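Local structure of Myo-inositol 2-dehydrogenase (3EZY) at residues I117-F122 and L289-K294; T15-N20 and A67-S72. The protein catalyses the NAD(+)-dependent oxidation of myo-inositol to 2-keto-myo-inositol (scyllo-inosose), probably as part of a myo-inositol degradation pathway. All coordinates share one frame; numbering follows the deposited sequence.

Contact 1 of 2, residues I117-F122 and L289-K294; sequences ILFTGF and LKTFIK
Thr291, which meets the ring of Phe119 through its methyl, turns its hydroxyl OG1 back to the carbonyl O of Glu287, one turn earlier in the same helix. Threonine suits this place because the polar branch is satisfied by its own helix while CG2 remains as an apolar surface, 4.4 Å from Phe119 CE1 and near the plane of that ring, at its edge. The setting is the Rossmann fold: strand 118-121 is the outermost strand at one end of the parallel sheet, and helix 277-298, late in the chain, packs against it.

Two phenylalanines carry the contact. Their rings form an offset edge-to-face pair, planes at 83° and centroids 5.7 Å apart, with the edge of Phe292 directed at the face of Phe119 but coming in at the rim, beside Phe119 CB. The side chains pass each other in antiparallel fashion, Phe292 CD1 coming within 3.6 Å of Phe119 CB. Because CG of Phe119 stands anti to the backbone N (chi1 -170°), the ring reaches the helix backbone, its CE1 3.9 Å from Phe292 CA. Phe292 CB stands over the face of the same ring, displaced toward the rim. Phe119 also meets the ring of Phe92 on the next strand, and Phe292 reaches Ala67 and Leu69 deeper in the sheet. A serine in place of Phe119 would probably leave the edge of Phe292 without its aromatic partner and open a gap between strand and helix.

Ile117 extends the apolar surface just before the strand. Its beta-branched shape provides a methyl close to the backbone, and that CG2 touches the edge of the Phe292 ring at CE1, 4.0 Å away.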
loop_
_atom_site.group_PDB
_atom_site.type_symbol
_atom_site.label_atom_id
_atom_site.label_comp_id
_atom_site.label_asym_id
_atom_site.label_seq_id
_atom_site.Cartn_x
_atom_site.Cartn_y
_atom_site.Cartn_z
ATOM N N ILE A 117 18.244 -6.250 40.116
ATOM C CA ILE A 117 17.390 -5.742 39.038
ATOM C C ILE A 117 15.939 -6.149 39.234
ATOM O O ILE A 117 15.648 -7.295 39.567
ATOM C CB ILE A 117 17.884 -6.329 37.683
ATOM C CG1 ILE A 117 19.244 -5.763 37.337
ATOM C CG2 ILE A 117 16.951 -6.060 36.552
ATOM C CD1 ILE A 117 19.868 -6.503 36.155
ATOM N N LEU A 118 15.044 -5.193 39.004
ATOM C CA LEU A 118 13.621 -5.444 38.821
ATOM C C LEU A 118 13.246 -4.971 37.403
ATOM O O LEU A 118 13.275 -3.784 37.117
ATOM C CB LEU A 118 12.761 -4.721 39.867
ATOM C CG LEU A 118 11.228 -4.831 39.657
ATOM C CD1 LEU A 118 10.802 -6.302 39.471
ATOM C CD2 LEU A 118 10.451 -4.191 40.828
ATOM N N PHE A 119 12.939 -5.913 36.528
ATOM C CA PHE A 119 12.637 -5.632 35.105
ATOM C C PHE A 119 11.146 -5.922 34.903
ATOM O O PHE A 119 10.686 -7.001 35.227
ATOM C CB PHE A 119 13.466 -6.595 34.239
ATOM C CG PHE A 119 13.459 -6.285 32.736
ATOM C CD1 PHE A 119 14.640 -5.921 32.097
ATOM C CD2 PHE A 119 12.293 -6.382 31.991
ATOM C CE1 PHE A 119 14.683 -5.663 30.726
ATOM C CE2 PHE A 119 12.314 -6.104 30.608
ATOM C CZ PHE A 119 13.521 -5.741 29.994
ATOM N N THR A 120 10.398 -4.957 34.379
ATOM C CA THR A 120 8.979 -5.100 34.186
ATOM C C THR A 120 8.738 -5.588 32.771
ATOM O O THR A 120 9.312 -5.051 31.827
ATOM C CB THR A 120 8.252 -3.755 34.343
ATOM O OG1 THR A 120 8.386 -3.318 35.696
ATOM C CG2 THR A 120 6.734 -3.908 34.040
ATOM N N GLY A 121 7.877 -6.596 32.623
ATOM C CA GLY A 121 7.697 -7.261 31.345
ATOM C C GLY A 121 6.769 -6.524 30.377
ATOM O O GLY A 121 5.728 -7.084 29.987
ATOM N N PHE A 122 7.120 -5.291 29.985
ATOM C CA PHE A 122 6.388 -4.616 28.883
ATOM C C PHE A 122 6.991 -5.030 27.541
ATOM O O PHE A 122 7.867 -4.361 27.006
ATOM C CB PHE A 122 6.370 -3.107 29.083
ATOM C CG PHE A 122 5.432 -2.676 30.184
ATOM C CD1 PHE A 122 4.133 -3.195 30.249
ATOM C CD2 PHE A 122 5.828 -1.751 31.127
ATOM C CE1 PHE A 122 3.263 -2.790 31.240
ATOM C CE2 PHE A 122 4.955 -1.299 32.101
ATOM C CZ PHE A 122 3.679 -1.848 32.192
ATOM N N LEU A 289 13.594 -10.755 26.501
ATOM C CA LEU A 289 14.350 -11.651 27.390
ATOM C C LEU A 289 15.867 -11.568 27.165
ATOM O O LEU A 289 16.660 -11.542 28.135
ATOM C CB LEU A 289 13.858 -13.090 27.240
ATOM C CG LEU A 289 14.608 -14.176 28.055
ATOM C CD1 LEU A 289 14.711 -13.708 29.462
ATOM C CD2 LEU A 289 13.888 -15.517 28.045
ATOM N N LYS A 290 16.294 -11.514 25.902
ATOM C CA LYS A 290 17.719 -11.283 25.632
ATOM C C LYS A 290 18.197 -9.991 26.310
ATOM O O LYS A 290 19.351 -9.903 26.743
ATOM C CB LYS A 290 17.995 -11.202 24.119
ATOM C CG LYS A 290 17.654 -12.453 23.350
ATOM C CD LYS A 290 18.165 -12.292 21.895
ATOM C CE LYS A 290 17.831 -13.525 21.023
ATOM N NZ LYS A 290 17.733 -13.121 19.540
ATOM N N THR A 291 17.322 -8.987 26.365
ATOM C CA THR A 291 17.694 -7.686 26.929
ATOM C C THR A 291 17.857 -7.787 28.444
ATOM O O THR A 291 18.827 -7.262 28.997
ATOM C CB THR A 291 16.675 -6.553 26.583
ATOM O OG1 THR A 291 16.519 -6.479 25.159
ATOM C CG2 THR A 291 17.151 -5.189 27.105
ATOM N N PHE A 292 16.897 -8.443 29.091
ATOM C CA PHE A 292 16.979 -8.757 30.517
ATOM C C PHE A 292 18.297 -9.477 30.879
ATOM O O PHE A 292 18.973 -9.136 31.859
ATOM C CB PHE A 292 15.781 -9.630 30.953
ATOM C CG PHE A 292 15.872 -10.091 32.413
ATOM C CD1 PHE A 292 15.854 -9.156 33.440
ATOM C CD2 PHE A 292 16.008 -11.438 32.736
ATOM C CE1 PHE A 292 15.945 -9.528 34.763
ATOM C CE2 PHE A 292 16.091 -11.845 34.077
ATOM C CZ PHE A 292 16.066 -10.880 35.091
ATOM N N ILE A 293 18.635 -10.493 30.109
ATOM C CA ILE A 293 19.872 -11.257 30.306
ATOM C C ILE A 293 21.123 -10.379 30.100
ATOM O O ILE A 293 22.053 -10.431 30.898
ATOM C CB ILE A 293 19.877 -12.461 29.354
ATOM C CG1 ILE A 293 18.810 -13.454 29.809
ATOM C CG2 ILE A 293 21.291 -13.109 29.272
ATOM C CD1 ILE A 293 18.447 -14.469 28.732
ATOM N N LYS A 294 21.138 -9.580 29.032
ATOM C CA LYS A 294 22.178 -8.579 28.809
ATOM C C LYS A 294 22.320 -7.630 29.995
ATOM O O LYS A 294 23.442 -7.368 30.443
ATOM C CB LYS A 294 21.864 -7.741 27.557
ATOM C CG LYS A 294 22.932 -6.638 27.255
ATOM C CD LYS A 294 22.592 -5.761 26.025
ATOM C CE LYS A 294 21.369 -4.853 26.281
ATOM N NZ LYS A 294 21.720 -3.532 26.957
#

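Contact 2 of 2, residues T15-N20 and A67-S72; sequences TIHAEN and AVLVCS
His17 leans from its helix toward the strand and meets Leu69 and Cys71 with different parts of its side chain. The base of the side chain takes the leucine: Leu69 CD1 lies 3.6 Å from His17 CB and 4.0 Å from His17 CG, approaching the ring obliquely. Farther out, Cys71 SG stands 3.8 Å from His17 CD2. The sulfur is 4.9 Å from the ring centroid and 71° off the ring normal, an oblique sulfur-aromatic approach. A chi1 of -72° sets CG of the histidine opposite the carbonyl carbon, and the imidazole swings out to where CD2 can reach the sulfur.

Helix 12-20 is the first helix of the Rossmann fold, and its start overlaps a glycine-rich sequence, Gly9, Gly11 and Gly14, consistent with the GxGxxG turn that receives the dinucleotide in such folds. Strand 67-70 lies between strands 3-8 and 90-94 in the parallel sheet. Leu69 and Cys71, two residues apart, both direct their side chains at the helix; the slim cysteine, just beyond the strand, also touches residues of the glycine-rich turn.

Histidine serves here as both a flat packing group and a polar one. Its NE2 is hydrogen-bonded to Glu94 OE1, which gives a buried nitrogen a partner and should limit rotation of the ring, while Phe92 meets it edge-to-face and the ring of Tyr285 of helix 277-298 also meets it. Leucine suits its place because its branch is wholly apolar, as is the CB it meets: CD1 alone makes the approach to His17.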
loop_
_atom_site.group_PDB
_atom_site.type_symbol
_atom_site.label_atom_id
_atom_site.label_comp_id
_atom_site.label_asym_id
_atom_site.label_seq_id
_atom_site.Cartn_x
_atom_site.Cartn_y
_atom_site.Cartn_z
ATOM N N THR A 15 5.639 -20.246 29.456
ATOM C CA THR A 15 6.065 -21.279 28.508
ATOM C C THR A 15 6.880 -20.724 27.337
ATOM O O THR A 15 7.928 -21.269 26.985
ATOM C CB THR A 15 4.851 -22.079 27.990
ATOM O OG1 THR A 15 4.199 -22.697 29.111
ATOM C CG2 THR A 15 5.304 -23.142 26.967
ATOM N N ILE A 16 6.411 -19.634 26.732
ATOM C CA ILE A 16 7.174 -18.925 25.724
ATOM C C ILE A 16 8.579 -18.576 26.195
ATOM O O ILE A 16 9.564 -18.832 25.483
ATOM C CB ILE A 16 6.408 -17.672 25.233
ATOM C CG1 ILE A 16 5.188 -18.130 24.424
ATOM C CG2 ILE A 16 7.332 -16.748 24.373
ATOM C CD1 ILE A 16 4.151 -17.004 24.123
ATOM N N HIS A 17 8.700 -17.963 27.370
ATOM C CA HIS A 17 10.054 -17.573 27.880
ATOM C C HIS A 17 10.961 -18.820 28.045
ATOM O O HIS A 17 12.139 -18.823 27.629
ATOM C CB HIS A 17 9.927 -16.828 29.223
ATOM C CG HIS A 17 9.362 -15.449 29.103
ATOM N ND1 HIS A 17 9.883 -14.502 28.244
ATOM C CD2 HIS A 17 8.359 -14.831 29.783
ATOM C CE1 HIS A 17 9.217 -13.367 28.391
ATOM N NE2 HIS A 17 8.290 -13.542 29.324
ATOM N N ALA A 18 10.403 -19.878 28.641
ATOM C CA ALA A 18 11.164 -21.108 28.924
ATOM C C ALA A 18 11.683 -21.733 27.621
ATOM O O ALA A 18 12.820 -22.187 27.563
ATOM C CB ALA A 18 10.281 -22.126 29.648
ATOM N N GLU A 19 10.828 -21.771 26.595
ATOM C CA GLU A 19 11.212 -22.282 25.270
ATOM C C GLU A 19 12.229 -21.376 24.583
ATOM O O GLU A 19 13.178 -21.886 23.978
ATOM C CB GLU A 19 9.971 -22.555 24.404
ATOM C CG GLU A 19 9.241 -23.857 24.876
ATOM C CD GLU A 19 7.841 -24.034 24.304
ATOM O OE1 GLU A 19 7.415 -23.204 23.461
ATOM O OE2 GLU A 19 7.153 -25.009 24.729
ATOM N N ASN A 20 12.081 -20.055 24.715
ATOM C CA ASN A 20 13.025 -19.090 24.118
ATOM C C ASN A 20 14.434 -19.197 24.687
ATOM O O ASN A 20 15.403 -18.830 24.035
ATOM C CB ASN A 20 12.529 -17.632 24.251
ATOM C CG ASN A 20 11.448 -17.267 23.201
ATOM O OD1 ASN A 20 11.227 -18.003 22.258
ATOM N ND2 ASN A 20 10.795 -16.128 23.376
ATOM N N ALA A 67 18.911 -15.718 38.250
ATOM C CA ALA A 67 17.881 -14.741 37.927
ATOM C C ALA A 67 16.581 -15.498 37.732
ATOM O O ALA A 67 16.573 -16.676 37.394
ATOM C CB ALA A 67 18.279 -13.955 36.650
ATOM N N VAL A 68 15.469 -14.837 37.994
ATOM C CA VAL A 68 14.185 -15.501 38.016
ATOM C C VAL A 68 13.192 -14.758 37.129
ATOM O O VAL A 68 13.136 -13.521 37.159
ATOM C CB VAL A 68 13.638 -15.496 39.459
ATOM C CG1 VAL A 68 12.276 -16.140 39.525
ATOM C CG2 VAL A 68 14.602 -16.219 40.407
ATOM N N LEU A 69 12.389 -15.508 36.368
ATOM C CA LEU A 69 11.253 -14.928 35.630
ATOM C C LEU A 69 9.968 -15.264 36.359
ATOM O O LEU A 69 9.551 -16.431 36.389
ATOM C CB LEU A 69 11.172 -15.466 34.192
ATOM C CG LEU A 69 12.467 -15.494 33.366
ATOM C CD1 LEU A 69 12.223 -15.848 31.873
ATOM C CD2 LEU A 69 13.278 -14.184 33.425
ATOM N N VAL A 70 9.341 -14.257 36.969
ATOM C CA VAL A 70 8.060 -14.440 37.661
ATOM C C VAL A 70 6.904 -14.300 36.645
ATOM O O VAL A 70 6.598 -13.185 36.182
ATOM C CB VAL A 70 7.892 -13.427 38.834
ATOM C CG1 VAL A 70 6.525 -13.542 39.463
ATOM C CG2 VAL A 70 9.043 -13.597 39.880
ATOM N N CYS A 71 6.249 -15.426 36.317
ATOM C CA CYS A 71 5.208 -15.445 35.285
ATOM C C CYS A 71 3.987 -16.156 35.815
ATOM O O CYS A 71 3.265 -16.790 35.072
ATOM C CB CYS A 71 5.700 -16.202 34.035
ATOM S SG CYS A 71 7.300 -15.666 33.371
ATOM N N SER A 72 3.777 -16.068 37.116
ATOM C CA SER A 72 2.677 -16.766 37.758
ATOM C C SER A 72 1.534 -15.762 37.867
ATOM O O SER A 72 1.650 -14.623 37.412
ATOM C CB SER A 72 3.126 -17.182 39.149
ATOM O OG SER A 72 3.722 -16.042 39.760
#

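In the fold
From the N terminus, the chain runs through strand 3-8 into helix 12-20, and contact 2 closes the first loop when strand 67-70 comes to pack against that helix; 46 residues intervene. Contact 1 opens only later, at strand 118-121, and closes after 166 residues, when the chain has run through most of the mixed sheet and come back as helix 277-298. The two loops are therefore in series, neither nested nor crossed. In space they adjoin, with centres about 11 Å apart, and both reach the same parallel sheet. Phe292 CE2 of contact 1 packs 3.7 Å from Leu69 CD2 of contact 2, joining the returning helix to the sheet's interior.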